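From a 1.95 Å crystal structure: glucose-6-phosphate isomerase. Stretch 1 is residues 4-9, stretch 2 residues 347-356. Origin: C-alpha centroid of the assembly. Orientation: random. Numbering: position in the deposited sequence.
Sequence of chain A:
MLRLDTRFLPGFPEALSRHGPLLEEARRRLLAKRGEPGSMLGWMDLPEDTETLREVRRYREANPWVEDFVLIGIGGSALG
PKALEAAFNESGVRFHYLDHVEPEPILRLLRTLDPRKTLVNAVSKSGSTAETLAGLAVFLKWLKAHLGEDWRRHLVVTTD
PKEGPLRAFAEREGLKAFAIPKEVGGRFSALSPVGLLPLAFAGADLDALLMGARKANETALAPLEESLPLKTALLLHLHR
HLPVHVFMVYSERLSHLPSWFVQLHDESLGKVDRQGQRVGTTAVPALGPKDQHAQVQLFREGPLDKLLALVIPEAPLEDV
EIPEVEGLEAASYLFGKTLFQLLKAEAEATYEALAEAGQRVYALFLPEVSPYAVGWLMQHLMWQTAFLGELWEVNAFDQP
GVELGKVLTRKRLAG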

# COMPACT_ATOMS: atom_id res chain seq x y z
N LEU A 4 -12.81 2.21 21.95
CA LEU A 4 -12.40 3.52 21.46
C LEU A 4 -11.66 4.27 22.57
O LEU A 4 -12.16 4.38 23.69
CB LEU A 4 -13.62 4.35 21.02
CG LEU A 4 -13.33 5.83 20.73
CD1 LEU A 4 -12.33 5.97 19.58
CD2 LEU A 4 -14.63 6.54 20.40
N ASP A 5 -10.48 4.77 22.24
CA ASP A 5 -9.66 5.51 23.19
C ASP A 5 -9.44 6.94 22.70
O ASP A 5 -8.89 7.16 21.62
CB ASP A 5 -8.31 4.81 23.37
CG ASP A 5 -7.42 5.51 24.38
OD1 ASP A 5 -7.09 6.69 24.18
OD2 ASP A 5 -7.05 4.87 25.39
N THR A 6 -9.86 7.91 23.50
CA THR A 6 -9.71 9.31 23.15
C THR A 6 -8.93 10.05 24.23
O THR A 6 -9.11 11.25 24.43
CB THR A 6 -11.09 9.99 22.97
OG1 THR A 6 -11.88 9.81 24.15
CG2 THR A 6 -11.84 9.39 21.77
N ARG A 7 -8.04 9.33 24.92
CA ARG A 7 -7.25 9.91 26.00
C ARG A 7 -6.58 11.23 25.66
O ARG A 7 -6.37 12.06 26.55
CB ARG A 7 -6.18 8.90 26.48
CG ARG A 7 -4.98 8.78 25.55
CD ARG A 7 -4.01 7.70 26.01
NE ARG A 7 -4.56 6.35 25.86
CZ ARG A 7 -3.83 5.24 25.90
NH1 ARG A 7 -2.52 5.31 26.08
NH2 ARG A 7 -4.41 4.06 25.74
N PHE A 8 -6.24 11.45 24.39
CA PHE A 8 -5.58 12.69 23.99
C PHE A 8 -6.52 13.71 23.37
O PHE A 8 -6.08 14.65 22.70
CB PHE A 8 -4.42 12.39 23.03
CG PHE A 8 -3.37 11.49 23.63
CD1 PHE A 8 -2.71 11.86 24.80
CD2 PHE A 8 -3.07 10.26 23.06
CE1 PHE A 8 -1.77 11.02 25.39
CE2 PHE A 8 -2.14 9.41 23.64
CZ PHE A 8 -1.48 9.79 24.81
N LEU A 9 -7.81 13.51 23.58
CA LEU A 9 -8.85 14.41 23.09
C LEU A 9 -9.77 14.62 24.29
O LEU A 9 -10.88 14.11 24.35
CB LEU A 9 -9.62 13.76 21.93
CG LEU A 9 -8.85 13.40 20.65
CD1 LEU A 9 -9.76 12.62 19.71
CD2 LEU A 9 -8.35 14.67 19.98
N ALA A 347 3.36 0.77 19.35
CA ALA A 347 2.06 1.34 19.02
C ALA A 347 1.68 2.39 20.07
O ALA A 347 1.33 3.52 19.73
CB ALA A 347 1.00 0.23 18.98
N GLU A 348 1.77 2.02 21.34
CA GLU A 348 1.44 2.94 22.43
C GLU A 348 2.36 4.15 22.37
O GLU A 348 1.92 5.29 22.52
CB GLU A 348 1.59 2.25 23.80
CG GLU A 348 0.61 1.11 24.09
CD GLU A 348 -0.83 1.58 24.25
OE1 GLU A 348 -1.06 2.78 24.53
OE2 GLU A 348 -1.74 0.73 24.11
N ALA A 349 3.65 3.89 22.15
CA ALA A 349 4.66 4.93 22.08
C ALA A 349 4.36 5.93 20.97
O ALA A 349 4.42 7.14 21.18
CB ALA A 349 6.03 4.31 21.87
N THR A 350 4.03 5.43 19.78
CA THR A 350 3.73 6.30 18.65
C THR A 350 2.44 7.07 18.86
O THR A 350 2.35 8.25 18.51
CB THR A 350 3.63 5.49 17.35
OG1 THR A 350 4.89 4.87 17.07
CG2 THR A 350 3.24 6.40 16.19
N TYR A 351 1.45 6.40 19.44
CA TYR A 351 0.16 7.02 19.73
C TYR A 351 0.42 8.26 20.59
O TYR A 351 -0.07 9.35 20.31
CB TYR A 351 -0.74 6.00 20.46
CG TYR A 351 -2.12 6.49 20.85
CD1 TYR A 351 -2.79 7.46 20.09
CD2 TYR A 351 -2.77 5.96 21.96
CE1 TYR A 351 -4.08 7.88 20.44
CE2 TYR A 351 -4.05 6.37 22.32
CZ TYR A 351 -4.70 7.33 21.55
OH TYR A 351 -5.96 7.73 21.90
N GLU A 352 1.23 8.08 21.63
CA GLU A 352 1.58 9.18 22.53
C GLU A 352 2.44 10.24 21.83
O GLU A 352 2.24 11.43 22.04
CB GLU A 352 2.33 8.65 23.76
CG GLU A 352 2.50 9.69 24.85
CD GLU A 352 3.40 9.22 25.99
OE1 GLU A 352 3.31 8.03 26.37
OE2 GLU A 352 4.18 10.05 26.50
N ALA A 353 3.40 9.81 21.01
CA ALA A 353 4.27 10.75 20.31
C ALA A 353 3.46 11.64 19.37
O ALA A 353 3.69 12.84 19.28
CB ALA A 353 5.36 10.00 19.54
N LEU A 354 2.51 11.04 18.67
CA LEU A 354 1.67 11.78 17.75
C LEU A 354 0.89 12.86 18.52
O LEU A 354 0.75 13.99 18.06
CB LEU A 354 0.70 10.84 17.04
CG LEU A 354 1.32 9.91 15.99
CD1 LEU A 354 0.31 8.86 15.53
CD2 LEU A 354 1.80 10.76 14.82
N ALA A 355 0.39 12.50 19.70
CA ALA A 355 -0.36 13.45 20.51
C ALA A 355 0.57 14.53 21.06
O ALA A 355 0.19 15.70 21.13
CB ALA A 355 -1.07 12.73 21.64
N GLU A 356 1.79 14.14 21.43
CA GLU A 356 2.78 15.08 21.97
C GLU A 356 3.12 16.13 20.92
O GLU A 356 3.42 17.27 21.25
CB GLU A 356 4.04 14.31 22.38
CG GLU A 356 5.07 15.09 23.22
CD GLU A 356 5.88 16.11 22.43
OE1 GLU A 356 6.10 15.90 21.22
OE2 GLU A 356 6.31 17.12 23.03
O HOH W 1 -3.96 0.65 25.80
O HOH W 2 -6.99 10.16 21.92

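A helix often receives a distant loop along a single stripe, with residues spaced three or four apart presenting their side chains to the same partner. Glucose-6-phosphate isomerase offers a compact example, in which helix 347-356 meets the end of a strand and the type I turn T6 to L9, burying 330 Å² in all.

Contact begins at E348. Its CA-to-CB bond points sideways, but the m, m rotamer brings the carboxylate closer, and OE1 forms a salt bridge with R7 NH1 at 3.3 Å, its hydrogen bond weak. Water 1 supplements the pair, donating to E348 OE2 and accepting a weak bond from R7 NH2. D5 binds the same guanidinium: R7 NH2 lies 2.8 Å from D5 OD2 in a salt bridge, so the group engages two carboxylates.

One turn later, Y351 is the hub. Its CA-to-CB bond points toward stretch 1, and with chi1 in the t well its OH donates to D5 OD1 at 2.7 Å; the same oxygen accepts from R7 N at 2.9 Å, joining the helix to the start of the turn. Water 2 accepts from F8 N and donates to Y351 OH. Tyrosine suits this buried place because its ring serves as well as its hydroxyl: Y351 CE2 lies over one face of the R7 guanidinium, while the edge of F8 meets the tyrosine face, with centroids 4.9 Å apart and planes at 74°.

E352 contributes backbone and aliphatic surface, its CA 3.9 Å from F8 CZ, and A353 and L354 make no contact.

The stripe resumes at A355, whose CB sits over the face of the F8 ring, 3.6 Å from its centroid, in a CH-pi contact. The small methyl lets the ring lie close to the helix: F8 CG approaches A355 CB to 3.3 Å.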